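Local coordinates for protein phosphodiesterase (Salpingoeca rosetta, PDB 7D7P) that belongs to the HD-clan phosphodiesterases, an all-helical family, and holds a zinc ion and a magnesium ion in its structure, at residues S49-W54 with T67-R72; F56-K61 with A112-H117; T128-E133 with D246-V251; E135-L140 with K204-V209; W323-S328 with F336-I341. One frame throughout, in Å; residues are numbered along the deposited sequence.

Contact 1: S49-W54 with T67-R72; sequences SSLFTW and TAVCVR
Ser50 OG sits at the edge of the Arg72 guanidinium, almost in its plane, and takes a hydrogen bond from Arg72 NH2 (3.2 Å). Arg72 NH1 adds a weak one to the same oxygen. Ser49 OG approaches the same rim, 3.0 Å from Arg72 NH2, and within its own segment receives the backbone N of Leu51 at 2.9 Å, an ST turn laid over the type I beta turn from Ser49 to Phe52. The apolar part belongs to Leu51. Its CB lies over one guanidinium face, 3.6 Å from Arg72 NH2 and displaced toward the rim. Leu51 CG stands anti to the backbone N (chi1 -175°); beyond it, CD1 meets Val69 CG1 of helix 63-76 at 4.2 Å. Outside the segments, Glu76 forms a salt bridge with Arg72 NH2 and a hydrogen bond with Ser49 OG. The cation thus has the Ser50 hydroxyl at its edge, the Glu76 carboxylate as counter-charge and aliphatic carbon on one face, which probably limits rotation of the group in this surface contact.

Contact 2: F56-K61 with A112-H117; sequences FDALDK and AVMVLH
Phe56 and His117 form a face-to-face stack, with centroids 4.2 Å apart and planes tilted by 29°. The overlap is displaced: Phe56 CG lies over the centre of the imidazole, while His117 CD2 stands over the phenyl face, offset toward its rim, and Phe56 CB comes within 3.4 Å of His117 CE1. Sulfur supplies a second kind of contact. The bend at chi2 (-76°) brings Met114 SD obliquely to the same phenyl ring, 4.7 Å from its centroid, a Met-aromatic contact. The sulfur also accepts a weak hydrogen bond from Ala58 N (3.4 Å). Plain apolar packing completes the interface: Val113 CG1 touches the ring edge at Phe56 CZ (4.1 Å), and Ala58 CB rests on Met114 CG (3.8 Å). Asp57 OD1 receives Leu59 N from above the carboxylate plane in an Asx turn, and its main partner beyond the segments is Trp274. The loop thus packs against helix 109-126, with Leu66 of helix 63-76 beside Ala58 and Val113, and Trp274 of helix 268-291 against Leu59 and Met114.

Contact 3: T128-E133 with D246-V251; sequences TEFITE and DQRLFV
Ile131 and Arg248 bring the two backbones closest, with CA atoms 7.6 Å apart: an irregular loop passes beside one face of helix 245-260, and no hydrogen bond joins the two segments. The loop ends at Thr132, the N-cap of helix 133-145, whose OG1 caps the backbone N of Glu135. The Phe130 and Arg248 side chains pass one another running opposite ways, with Phe130 CD1 3.8 Å from Arg248 CG. Farther along the ring, Phe130 CZ meets Val251 CG1 at 4.1 Å. Arg248 CD passes 3.2 Å from the carbonyl O of Phe130, and the Thr132 side chain crosses that of Arg248 at about a right angle, its CG2 3.9 Å from Arg248 NH2. The charge itself is met elsewhere: NE pairs with Glu135, NH1 with Leu241 O and NH2 with Asn245 OD1. Across this contact, then, Arg248 works mainly through its aliphatic stem, while its buried guanidinium is satisfied by oxygens from beyond the two segments.

Contact 4: E135-L140 with K204-V209; sequences ELLAML and KRLRAV
Glu135 and Arg205 form a salt bridge in which one carboxylate oxygen takes two N-H groups side-on. Glu135 OE2 lies 2.7 Å from Arg205 NH2 and 2.9 Å from Arg205 NE, close to the guanidinium plane for both. The NE bond uses the anti lone pair of OE2, whereas NH2 comes from above the carboxylate plane, the two planar groups being turned 46° against each other. Both bonds are clearly bent, as expected when one oxygen is shared. Next to this pair, Val209 CG2 meets Glu135 CG at 3.9 Å and lies over one guanidinium face. Ala138 is the small residue at the closest approach of the backbones: its CB touches Leu206 CD1 and Val209 CG1, both at 3.7 Å. Leu137 CG packs on Leu206 CD1 and Met139 SD on Val209 CG1, flanking the alanine. Farther out, Glu135 OE1 has Arg248 as its partner, so the carboxylate serves two arginines, which probably favours its charged form. The helical segments run in roughly the same direction, at 39°, with axes 8.8 Å apart. Helix 245-260 packs against both, through Leu252 and Leu256 at Met139 and Leu249 at Val209, and Leu123 of helix 109-126 also touches Met139.

Contact 5: W323-S328 with F336-I341; sequences WHQQLS and FLLDTI
His324 and Leu338 have the nearest CA atoms, 6.7 Å apart, where two helical segments run almost antiparallel at 162° with axes 9.8 Å apart. The His324 imidazole meets two residues of the second helix, one at a face and one at an edge. Ile341 CD1 lies over the face, 3.8 Å from the ring centroid and 24° off the normal, a CH-pi contact in which the methyl sits nearest CG (3.6 Å). Leu337 CD1 comes instead to the ring edge, near its plane, at 3.8 Å from His324 CE1. The first torsion of His324 sets CG, the ring atom closest to that Ile341 methyl, anti to the carbonyl carbon (chi1 -82°). Leu338 spreads its two methyls over the first helix. CD2 reaches His324 CB at 3.7 Å, the Leu338 side chain crosses that of Gln325 at about a right angle, and CD1 lies 3.6 Å from Ser328 OG, one helical turn along. No hydrogen bond links the segments, so the interface is carried by aliphatic carbons against a ring and a hydroxyl. Beyond it, Ile265 touches both His324 and Ile341, and Ile341 also packs on Ile316 and Val320, earlier on helix 305-330. With only seven residues between the segments, the arrangement is an antiparallel helical hairpin joining the last two helices of this all-helical fold.

In the fold
From the N terminus, contact 1 closes a short loop between the stretch after helix 43-47 and helix 63-76. Contact 2 starts inside that loop and ends on helix 109-126, so the two cross along the chain; they also meet in space, where Leu51 O and His117 NE2 probably form a hydrogen bond. Contact 3 spans 128-251 and encloses contact 4 in sequence, which ties helix 133-145 to helix 200-215; the pair meet directly, with Leu249 packed on Val209. Leu116 against Leu140 O links contact 2 to contact 4. Contact 5 follows all the others as a local C-terminal hairpin, yet Trp54 packs on Phe336 and Leu337, bringing it back to the N-terminal loop.

Contact 1: S49-W54 with T67-R72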
# COMPACT_ATOMS: atom_id res chain seq x y z
N SER A 49 -0.34 31.49 -17.64
CA SER A 49 0.69 32.35 -17.07
C SER A 49 1.90 31.54 -16.64
O SER A 49 1.80 30.37 -16.27
CB SER A 49 0.12 33.11 -15.86
OG SER A 49 1.16 33.54 -14.99
N SER A 50 3.07 32.19 -16.69
CA SER A 50 4.30 31.55 -16.23
C SER A 50 4.25 31.23 -14.74
O SER A 50 5.06 30.43 -14.26
CB SER A 50 5.51 32.44 -16.53
OG SER A 50 5.40 33.68 -15.86
N LEU A 51 3.32 31.84 -14.00
CA LEU A 51 3.11 31.50 -12.60
C LEU A 51 2.51 30.11 -12.42
O LEU A 51 2.70 29.51 -11.35
CB LEU A 51 2.21 32.55 -11.94
CG LEU A 51 1.96 32.48 -10.44
CD1 LEU A 51 3.22 32.82 -9.66
CD2 LEU A 51 0.81 33.40 -10.04
N PHE A 52 1.81 29.60 -13.42
CA PHE A 52 1.12 28.31 -13.31
C PHE A 52 2.09 27.19 -13.64
O PHE A 52 2.29 26.82 -14.80
CB PHE A 52 -0.10 28.28 -14.22
CG PHE A 52 -1.15 27.28 -13.80
CD1 PHE A 52 -1.11 25.98 -14.27
CD2 PHE A 52 -2.16 27.64 -12.92
CE1 PHE A 52 -2.06 25.05 -13.88
CE2 PHE A 52 -3.11 26.72 -12.53
CZ PHE A 52 -3.07 25.43 -13.01
N THR A 53 2.71 26.62 -12.60
CA THR A 53 3.62 25.50 -12.78
C THR A 53 3.59 24.64 -11.52
O THR A 53 3.84 25.14 -10.42
CB THR A 53 5.05 25.97 -13.09
OG1 THR A 53 5.96 24.87 -12.93
CG2 THR A 53 5.46 27.12 -12.18
N TRP A 54 3.29 23.35 -11.69
CA TRP A 54 3.24 22.42 -10.57
C TRP A 54 4.63 22.06 -10.05
O TRP A 54 4.73 21.43 -8.99
CB TRP A 54 2.48 21.16 -10.97
CG TRP A 54 1.02 21.39 -11.19
CD1 TRP A 54 0.41 21.78 -12.35
CD2 TRP A 54 -0.03 21.25 -10.22
NE1 TRP A 54 -0.95 21.89 -12.16
CE2 TRP A 54 -1.24 21.57 -10.86
CE3 TRP A 54 -0.06 20.89 -8.87
CZ2 TRP A 54 -2.47 21.54 -10.20
CZ3 TRP A 54 -1.28 20.86 -8.21
CH2 TRP A 54 -2.46 21.18 -8.88
N THR A 67 8.47 37.23 -2.52
CA THR A 67 7.56 38.37 -2.44
C THR A 67 6.82 38.56 -3.75
O THR A 67 5.60 38.75 -3.77
CB THR A 67 8.33 39.64 -2.08
OG1 THR A 67 9.05 39.43 -0.86
CG2 THR A 67 7.38 40.81 -1.91
N ALA A 68 7.54 38.48 -4.87
CA ALA A 68 6.92 38.66 -6.18
C ALA A 68 5.90 37.57 -6.46
O ALA A 68 4.86 37.82 -7.09
CB ALA A 68 7.99 38.70 -7.27
N VAL A 69 6.18 36.34 -6.01
CA VAL A 69 5.24 35.24 -6.22
C VAL A 69 3.94 35.51 -5.47
O VAL A 69 2.84 35.33 -6.02
CB VAL A 69 5.87 33.90 -5.80
CG1 VAL A 69 4.82 32.80 -5.78
CG2 VAL A 69 7.01 33.54 -6.72
N CYS A 70 4.03 35.93 -4.21
CA CYS A 70 2.84 36.19 -3.42
C CYS A 70 2.01 37.31 -4.02
O CYS A 70 0.78 37.21 -4.12
CB CYS A 70 3.22 36.52 -1.98
SG CYS A 70 4.07 35.18 -1.10
N VAL A 71 2.67 38.39 -4.45
CA VAL A 71 1.95 39.51 -5.05
C VAL A 71 1.33 39.09 -6.38
O VAL A 71 0.20 39.48 -6.70
CB VAL A 71 2.90 40.71 -5.23
CG1 VAL A 71 2.21 41.83 -6.01
CG2 VAL A 71 3.37 41.21 -3.87
N ARG A 72 2.05 38.29 -7.17
CA ARG A 72 1.53 37.86 -8.46
C ARG A 72 0.29 36.98 -8.30
O ARG A 72 -0.63 37.05 -9.12
CB ARG A 72 2.61 37.12 -9.25
CG ARG A 72 3.52 38.02 -10.05
CD ARG A 72 4.40 37.22 -11.00
NE ARG A 72 3.63 36.60 -12.08
CZ ARG A 72 4.16 35.80 -13.01
NH1 ARG A 72 5.46 35.52 -12.98
NH2 ARG A 72 3.40 35.28 -13.96

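Contact 2: F56-K61 with A112-H117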
# COMPACT_ATOMS: atom_id res chain seq x y z
N PHE A 56 6.79 24.21 -9.03
CA PHE A 56 7.27 25.32 -8.22
C PHE A 56 7.83 24.82 -6.89
O PHE A 56 7.22 23.99 -6.21
CB PHE A 56 6.14 26.32 -7.98
CG PHE A 56 6.47 27.39 -6.97
CD1 PHE A 56 7.23 28.49 -7.34
CD2 PHE A 56 6.04 27.28 -5.66
CE1 PHE A 56 7.54 29.47 -6.42
CE2 PHE A 56 6.35 28.26 -4.74
CZ PHE A 56 7.10 29.36 -5.12
N ASP A 57 9.00 25.35 -6.52
CA ASP A 57 9.65 25.01 -5.26
C ASP A 57 10.25 26.29 -4.68
O ASP A 57 11.12 26.90 -5.31
CB ASP A 57 10.73 23.94 -5.46
CG ASP A 57 11.19 23.33 -4.15
OD1 ASP A 57 10.77 23.82 -3.08
OD2 ASP A 57 11.96 22.35 -4.19
N ALA A 58 9.80 26.66 -3.48
CA ALA A 58 10.26 27.90 -2.85
C ALA A 58 11.72 27.83 -2.43
O ALA A 58 12.33 28.88 -2.18
CB ALA A 58 9.39 28.22 -1.64
N LEU A 59 12.30 26.63 -2.32
CA LEU A 59 13.70 26.53 -1.92
C LEU A 59 14.63 27.12 -2.97
O LEU A 59 15.74 27.56 -2.63
CB LEU A 59 14.06 25.07 -1.65
CG LEU A 59 13.40 24.41 -0.43
CD1 LEU A 59 13.81 22.94 -0.32
CD2 LEU A 59 13.74 25.16 0.85
N ASP A 60 14.21 27.15 -4.23
CA ASP A 60 15.02 27.66 -5.32
C ASP A 60 14.81 29.14 -5.58
O ASP A 60 15.40 29.68 -6.52
CB ASP A 60 14.73 26.86 -6.60
CG ASP A 60 14.89 25.36 -6.41
OD1 ASP A 60 15.87 24.95 -5.74
OD2 ASP A 60 14.05 24.59 -6.92
N LYS A 61 14.00 29.82 -4.78
CA LYS A 61 13.68 31.23 -4.99
C LYS A 61 14.33 32.09 -3.92
O LYS A 61 14.45 31.69 -2.76
CB LYS A 61 12.17 31.46 -5.00
CG LYS A 61 11.41 30.58 -5.98
CD LYS A 61 11.74 30.96 -7.42
CE LYS A 61 10.78 30.30 -8.39
NZ LYS A 61 10.96 30.83 -9.77
N ALA A 112 5.13 28.28 3.82
CA ALA A 112 3.90 29.06 3.67
C ALA A 112 3.67 29.46 2.22
O ALA A 112 2.55 29.37 1.71
CB ALA A 112 3.95 30.29 4.57
N VAL A 113 4.73 29.91 1.53
CA VAL A 113 4.59 30.29 0.13
C VAL A 113 4.26 29.08 -0.73
O VAL A 113 3.47 29.17 -1.68
CB VAL A 113 5.86 31.01 -0.36
CG1 VAL A 113 5.73 31.41 -1.83
CG2 VAL A 113 6.14 32.23 0.51
N MET A 114 4.85 27.93 -0.40
CA MET A 114 4.53 26.69 -1.11
C MET A 114 3.05 26.35 -0.99
O MET A 114 2.42 25.91 -1.96
CB MET A 114 5.39 25.54 -0.57
CG MET A 114 6.82 25.55 -1.06
SD MET A 114 6.96 24.98 -2.76
CE MET A 114 7.11 23.21 -2.53
N VAL A 115 2.48 26.52 0.20
CA VAL A 115 1.07 26.20 0.39
C VAL A 115 0.19 27.24 -0.29
O VAL A 115 -0.87 26.92 -0.84
CB VAL A 115 0.75 26.06 1.89
CG1 VAL A 115 -0.74 25.86 2.12
CG2 VAL A 115 1.54 24.90 2.47
N LEU A 116 0.61 28.51 -0.27
CA LEU A 116 -0.12 29.54 -1.00
C LEU A 116 -0.14 29.25 -2.49
O LEU A 116 -1.19 29.30 -3.14
CB LEU A 116 0.48 30.92 -0.72
CG LEU A 116 -0.01 32.01 -1.67
CD1 LEU A 116 -1.49 32.30 -1.45
CD2 LEU A 116 0.81 33.29 -1.54
N HIS A 117 1.03 28.95 -3.06
CA HIS A 117 1.11 28.71 -4.50
C HIS A 117 0.35 27.45 -4.90
O HIS A 117 -0.32 27.42 -5.94
CB HIS A 117 2.57 28.62 -4.94
CG HIS A 117 2.75 28.50 -6.42
ND1 HIS A 117 2.79 27.28 -7.07
CD2 HIS A 117 2.88 29.44 -7.38
CE1 HIS A 117 2.95 27.48 -8.36
NE2 HIS A 117 3.01 28.78 -8.58

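Contact 3: T128-E133 with D246-V251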
# COMPACT_ATOMS: atom_id res chain seq x y z
N THR A 128 -13.03 27.25 -9.98
CA THR A 128 -13.35 28.52 -10.64
C THR A 128 -14.85 28.77 -10.76
O THR A 128 -15.26 29.93 -10.90
CB THR A 128 -12.72 28.58 -12.03
OG1 THR A 128 -13.24 27.52 -12.84
CG2 THR A 128 -11.21 28.46 -11.94
N GLU A 129 -15.68 27.74 -10.71
CA GLU A 129 -17.10 27.90 -11.01
C GLU A 129 -18.00 27.78 -9.79
O GLU A 129 -19.23 27.87 -9.94
CB GLU A 129 -17.53 26.88 -12.08
CG GLU A 129 -16.94 27.18 -13.46
CD GLU A 129 -17.84 26.73 -14.59
OE1 GLU A 129 -18.90 26.13 -14.31
OE2 GLU A 129 -17.49 26.97 -15.76
N PHE A 130 -17.46 27.59 -8.58
CA PHE A 130 -18.28 27.64 -7.38
C PHE A 130 -17.72 28.49 -6.25
O PHE A 130 -18.51 28.97 -5.44
CB PHE A 130 -18.57 26.22 -6.85
CG PHE A 130 -17.35 25.40 -6.52
CD1 PHE A 130 -16.69 25.56 -5.31
CD2 PHE A 130 -16.88 24.44 -7.41
CE1 PHE A 130 -15.57 24.79 -5.01
CE2 PHE A 130 -15.77 23.68 -7.11
CZ PHE A 130 -15.12 23.85 -5.91
N ILE A 131 -16.41 28.71 -6.18
CA ILE A 131 -15.86 29.55 -5.13
C ILE A 131 -16.28 31.00 -5.35
O ILE A 131 -16.37 31.47 -6.49
CB ILE A 131 -14.32 29.41 -5.06
CG1 ILE A 131 -13.80 29.93 -3.71
CG2 ILE A 131 -13.64 30.16 -6.20
CD1 ILE A 131 -12.31 29.76 -3.53
N THR A 132 -16.56 31.70 -4.26
CA THR A 132 -16.91 33.11 -4.34
C THR A 132 -15.66 33.98 -4.25
O THR A 132 -14.57 33.52 -3.89
CB THR A 132 -17.90 33.49 -3.24
OG1 THR A 132 -17.19 33.68 -2.00
CG2 THR A 132 -18.95 32.41 -3.07
N GLU A 133 -15.83 35.26 -4.58
CA GLU A 133 -14.71 36.19 -4.55
C GLU A 133 -14.16 36.35 -3.14
O GLU A 133 -12.94 36.39 -2.94
CB GLU A 133 -15.15 37.55 -5.10
CG GLU A 133 -14.00 38.42 -5.57
CD GLU A 133 -13.34 37.88 -6.81
OE1 GLU A 133 -14.06 37.38 -7.70
OE2 GLU A 133 -12.10 37.94 -6.90
N ASP A 246 -22.20 25.11 3.28
CA ASP A 246 -21.43 24.27 4.19
C ASP A 246 -20.65 23.21 3.44
O ASP A 246 -19.51 22.88 3.81
CB ASP A 246 -22.36 23.64 5.23
CG ASP A 246 -22.77 24.61 6.32
OD1 ASP A 246 -23.11 25.77 5.99
OD2 ASP A 246 -22.75 24.22 7.50
N GLN A 247 -21.23 22.65 2.38
CA GLN A 247 -20.53 21.67 1.57
C GLN A 247 -19.40 22.31 0.77
O GLN A 247 -18.37 21.67 0.52
CB GLN A 247 -21.51 20.96 0.63
CG GLN A 247 -20.97 19.72 -0.05
CD GLN A 247 -22.07 18.78 -0.50
OE1 GLN A 247 -22.88 18.33 0.31
NE2 GLN A 247 -22.10 18.48 -1.79
N ARG A 248 -19.56 23.57 0.36
CA ARG A 248 -18.49 24.27 -0.33
C ARG A 248 -17.33 24.58 0.62
O ARG A 248 -16.16 24.50 0.22
CB ARG A 248 -19.02 25.56 -0.97
CG ARG A 248 -17.99 26.30 -1.81
CD ARG A 248 -18.62 27.45 -2.59
NE ARG A 248 -19.05 28.54 -1.73
CZ ARG A 248 -20.32 28.82 -1.45
NH1 ARG A 248 -21.29 28.09 -1.97
NH2 ARG A 248 -20.62 29.84 -0.65
N LEU A 249 -17.64 24.93 1.87
CA LEU A 249 -16.59 25.16 2.85
C LEU A 249 -15.81 23.89 3.13
O LEU A 249 -14.58 23.92 3.31
CB LEU A 249 -17.18 25.73 4.14
CG LEU A 249 -16.18 26.01 5.27
CD1 LEU A 249 -15.06 26.92 4.79
CD2 LEU A 249 -16.88 26.61 6.48
N PHE A 250 -16.50 22.74 3.18
CA PHE A 250 -15.81 21.47 3.35
C PHE A 250 -14.80 21.23 2.24
O PHE A 250 -13.67 20.77 2.50
CB PHE A 250 -16.83 20.33 3.41
CG PHE A 250 -16.21 18.95 3.39
CD1 PHE A 250 -15.67 18.41 4.55
CD2 PHE A 250 -16.19 18.20 2.23
CE1 PHE A 250 -15.10 17.15 4.54
CE2 PHE A 250 -15.63 16.94 2.22
CZ PHE A 250 -15.08 16.42 3.38
N VAL A 251 -15.17 21.54 1.00
CA VAL A 251 -14.27 21.36 -0.14
C VAL A 251 -13.06 22.28 -0.02
O VAL A 251 -11.93 21.87 -0.29
CB VAL A 251 -15.03 21.59 -1.46
CG1 VAL A 251 -14.06 21.70 -2.63
CG2 VAL A 251 -16.04 20.47 -1.69

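Contact 4: E135-L140 with K204-V209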
# COMPACT_ATOMS: atom_id res chain seq x y z
N GLU A 135 -14.41 34.15 -0.63
CA GLU A 135 -13.78 32.90 -0.24
C GLU A 135 -12.42 32.72 -0.92
O GLU A 135 -11.52 32.12 -0.33
CB GLU A 135 -14.69 31.72 -0.55
CG GLU A 135 -15.97 31.68 0.29
CD GLU A 135 -17.03 30.78 -0.30
OE1 GLU A 135 -16.85 30.29 -1.44
OE2 GLU A 135 -18.06 30.56 0.38
N LEU A 136 -12.26 33.24 -2.14
CA LEU A 136 -10.97 33.16 -2.81
C LEU A 136 -9.92 33.98 -2.07
O LEU A 136 -8.81 33.50 -1.82
CB LEU A 136 -11.10 33.64 -4.26
CG LEU A 136 -9.81 33.67 -5.08
CD1 LEU A 136 -9.22 32.27 -5.21
CD2 LEU A 136 -10.07 34.29 -6.45
N LEU A 137 -10.27 35.22 -1.70
CA LEU A 137 -9.36 36.04 -0.90
C LEU A 137 -9.06 35.37 0.43
O LEU A 137 -7.92 35.41 0.91
CB LEU A 137 -9.96 37.43 -0.68
CG LEU A 137 -9.22 38.37 0.26
CD1 LEU A 137 -7.85 38.74 -0.30
CD2 LEU A 137 -10.05 39.63 0.52
N ALA A 138 -10.06 34.74 1.04
CA ALA A 138 -9.85 34.06 2.32
C ALA A 138 -8.90 32.87 2.18
O ALA A 138 -8.12 32.60 3.10
CB ALA A 138 -11.18 33.59 2.90
N MET A 139 -8.95 32.16 1.06
CA MET A 139 -8.07 31.01 0.89
C MET A 139 -6.62 31.44 0.73
O MET A 139 -5.71 30.74 1.20
CB MET A 139 -8.52 30.18 -0.32
CG MET A 139 -9.85 29.47 -0.10
SD MET A 139 -9.82 28.36 1.32
CE MET A 139 -8.71 27.09 0.70
N LEU A 140 -6.38 32.58 0.08
CA LEU A 140 -5.01 33.08 -0.06
C LEU A 140 -4.43 33.49 1.29
O LEU A 140 -3.27 33.18 1.59
CB LEU A 140 -4.98 34.26 -1.03
CG LEU A 140 -5.49 34.01 -2.45
CD1 LEU A 140 -5.17 35.20 -3.36
CD2 LEU A 140 -4.90 32.73 -3.03
N LYS A 204 -17.43 38.35 7.77
CA LYS A 204 -17.89 37.22 8.56
C LYS A 204 -17.68 35.90 7.83
O LYS A 204 -17.28 34.90 8.43
CB LYS A 204 -19.37 37.40 8.93
CG LYS A 204 -19.62 38.44 10.01
CD LYS A 204 -21.09 38.52 10.38
CE LYS A 204 -21.52 37.30 11.19
NZ LYS A 204 -20.89 37.29 12.54
N ARG A 205 -17.94 35.88 6.52
CA ARG A 205 -17.69 34.67 5.74
C ARG A 205 -16.20 34.42 5.57
O ARG A 205 -15.73 33.28 5.70
CB ARG A 205 -18.39 34.77 4.38
CG ARG A 205 -18.16 33.58 3.47
CD ARG A 205 -18.70 32.29 4.06
NE ARG A 205 -18.59 31.18 3.12
CZ ARG A 205 -18.93 29.92 3.40
NH1 ARG A 205 -19.41 29.61 4.59
NH2 ARG A 205 -18.79 28.98 2.47
N LEU A 206 -15.43 35.48 5.31
CA LEU A 206 -13.98 35.35 5.20
C LEU A 206 -13.37 34.82 6.49
O LEU A 206 -12.49 33.95 6.46
CB LEU A 206 -13.35 36.69 4.82
CG LEU A 206 -11.82 36.73 4.81
CD1 LEU A 206 -11.32 37.23 3.47
CD2 LEU A 206 -11.29 37.60 5.94
N ARG A 207 -13.82 35.34 7.63
CA ARG A 207 -13.31 34.86 8.92
C ARG A 207 -13.67 33.40 9.15
O ARG A 207 -12.84 32.61 9.61
CB ARG A 207 -13.84 35.75 10.05
CG ARG A 207 -13.46 35.29 11.45
CD ARG A 207 -13.53 36.45 12.44
NE ARG A 207 -13.42 36.01 13.83
CZ ARG A 207 -12.27 35.74 14.44
NH1 ARG A 207 -11.12 35.86 13.78
NH2 ARG A 207 -12.26 35.35 15.71
N ALA A 208 -14.91 33.02 8.82
CA ALA A 208 -15.33 31.64 9.00
C ALA A 208 -14.53 30.69 8.11
O ALA A 208 -14.18 29.58 8.53
CB ALA A 208 -16.82 31.50 8.71
N VAL A 209 -14.22 31.12 6.88
CA VAL A 209 -13.47 30.27 5.96
C VAL A 209 -12.04 30.09 6.45
O VAL A 209 -11.49 28.98 6.43
CB VAL A 209 -13.51 30.86 4.54
CG1 VAL A 209 -12.47 30.19 3.65
CG2 VAL A 209 -14.90 30.69 3.94

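Contact 5: W323-S328 with F336-I341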
# COMPACT_ATOMS: atom_id res chain seq x y z
N TRP A 323 -5.81 9.49 0.23
CA TRP A 323 -6.43 10.81 0.19
C TRP A 323 -6.68 11.26 -1.25
O TRP A 323 -7.79 11.65 -1.61
CB TRP A 323 -5.56 11.83 0.93
CG TRP A 323 -6.07 13.24 0.88
CD1 TRP A 323 -5.69 14.22 -0.00
CD2 TRP A 323 -7.05 13.84 1.74
NE1 TRP A 323 -6.38 15.38 0.26
CE2 TRP A 323 -7.22 15.17 1.32
CE3 TRP A 323 -7.81 13.37 2.82
CZ2 TRP A 323 -8.11 16.05 1.95
CZ3 TRP A 323 -8.69 14.24 3.44
CH2 TRP A 323 -8.83 15.56 3.00
N HIS A 324 -5.64 11.19 -2.08
CA HIS A 324 -5.75 11.66 -3.46
C HIS A 324 -6.58 10.73 -4.33
O HIS A 324 -7.11 11.17 -5.36
CB HIS A 324 -4.36 11.85 -4.06
CG HIS A 324 -3.73 13.16 -3.69
ND1 HIS A 324 -3.74 14.26 -4.52
CD2 HIS A 324 -3.06 13.54 -2.58
CE1 HIS A 324 -3.11 15.26 -3.93
NE2 HIS A 324 -2.68 14.85 -2.75
N GLN A 325 -6.71 9.45 -3.96
CA GLN A 325 -7.62 8.57 -4.67
C GLN A 325 -9.07 9.02 -4.48
O GLN A 325 -9.86 8.98 -5.43
CB GLN A 325 -7.44 7.13 -4.20
CG GLN A 325 -6.21 6.44 -4.78
CD GLN A 325 -5.99 5.06 -4.21
OE1 GLN A 325 -6.24 4.81 -3.03
NE2 GLN A 325 -5.51 4.14 -5.04
N GLN A 326 -9.42 9.46 -3.27
CA GLN A 326 -10.75 10.02 -3.06
C GLN A 326 -10.88 11.40 -3.69
O GLN A 326 -11.93 11.75 -4.23
CB GLN A 326 -11.07 10.07 -1.57
CG GLN A 326 -11.24 8.70 -0.94
CD GLN A 326 -12.31 7.88 -1.63
OE1 GLN A 326 -13.42 8.35 -1.86
NE2 GLN A 326 -11.96 6.65 -1.99
N LEU A 327 -9.81 12.20 -3.63
CA LEU A 327 -9.86 13.54 -4.21
C LEU A 327 -9.99 13.47 -5.73
O LEU A 327 -10.76 14.23 -6.32
CB LEU A 327 -8.61 14.33 -3.81
CG LEU A 327 -8.58 15.80 -4.23
CD1 LEU A 327 -9.68 16.59 -3.54
CD2 LEU A 327 -7.21 16.41 -3.94
N SER A 328 -9.25 12.56 -6.37
CA SER A 328 -9.34 12.42 -7.82
C SER A 328 -10.68 11.86 -8.27
O SER A 328 -11.08 12.07 -9.42
CB SER A 328 -8.21 11.53 -8.34
OG SER A 328 -6.95 12.12 -8.10
N PHE A 336 -3.88 13.51 -12.30
CA PHE A 336 -2.48 13.47 -12.69
C PHE A 336 -1.55 13.50 -11.48
O PHE A 336 -0.40 13.05 -11.59
CB PHE A 336 -2.14 14.62 -13.64
CG PHE A 336 -2.23 15.98 -13.00
CD1 PHE A 336 -3.43 16.67 -12.97
CD2 PHE A 336 -1.11 16.58 -12.44
CE1 PHE A 336 -3.52 17.92 -12.38
CE2 PHE A 336 -1.19 17.83 -11.85
CZ PHE A 336 -2.40 18.50 -11.82
N LEU A 337 -2.03 14.01 -10.34
CA LEU A 337 -1.23 14.00 -9.12
C LEU A 337 -0.95 12.58 -8.64
O LEU A 337 0.07 12.33 -8.00
CB LEU A 337 -1.93 14.80 -8.03
CG LEU A 337 -2.16 16.28 -8.35
CD1 LEU A 337 -3.18 16.90 -7.40
CD2 LEU A 337 -0.84 17.04 -8.31
N LEU A 338 -1.86 11.64 -8.94
CA LEU A 338 -1.63 10.25 -8.55
C LEU A 338 -0.42 9.66 -9.27
O LEU A 338 0.28 8.82 -8.71
CB LEU A 338 -2.88 9.41 -8.83
CG LEU A 338 -4.04 9.60 -7.86
CD1 LEU A 338 -5.29 8.88 -8.35
CD2 LEU A 338 -3.66 9.12 -6.47
N ASP A 339 -0.17 10.10 -10.51
CA ASP A 339 1.02 9.66 -11.23
C ASP A 339 2.29 10.27 -10.63
O ASP A 339 3.34 9.62 -10.63
CB ASP A 339 0.91 10.01 -12.71
CG ASP A 339 -0.25 9.31 -13.39
OD1 ASP A 339 -0.59 8.18 -12.98
OD2 ASP A 339 -0.83 9.90 -14.33
N THR A 340 2.21 11.50 -10.13
CA THR A 340 3.35 12.08 -9.43
C THR A 340 3.60 11.36 -8.11
O THR A 340 4.75 11.07 -7.77
CB THR A 340 3.11 13.58 -9.18
OG1 THR A 340 2.93 14.25 -10.43
CG2 THR A 340 4.29 14.19 -8.45
N ILE A 341 2.54 11.06 -7.37
CA ILE A 341 2.68 10.34 -6.11
C ILE A 341 3.31 8.97 -6.34
O ILE A 341 4.19 8.54 -5.59
CB ILE A 341 1.32 10.23 -5.40
CG1 ILE A 341 0.89 11.59 -4.84
CG2 ILE A 341 1.35 9.18 -4.30
CD1 ILE A 341 -0.59 11.70 -4.55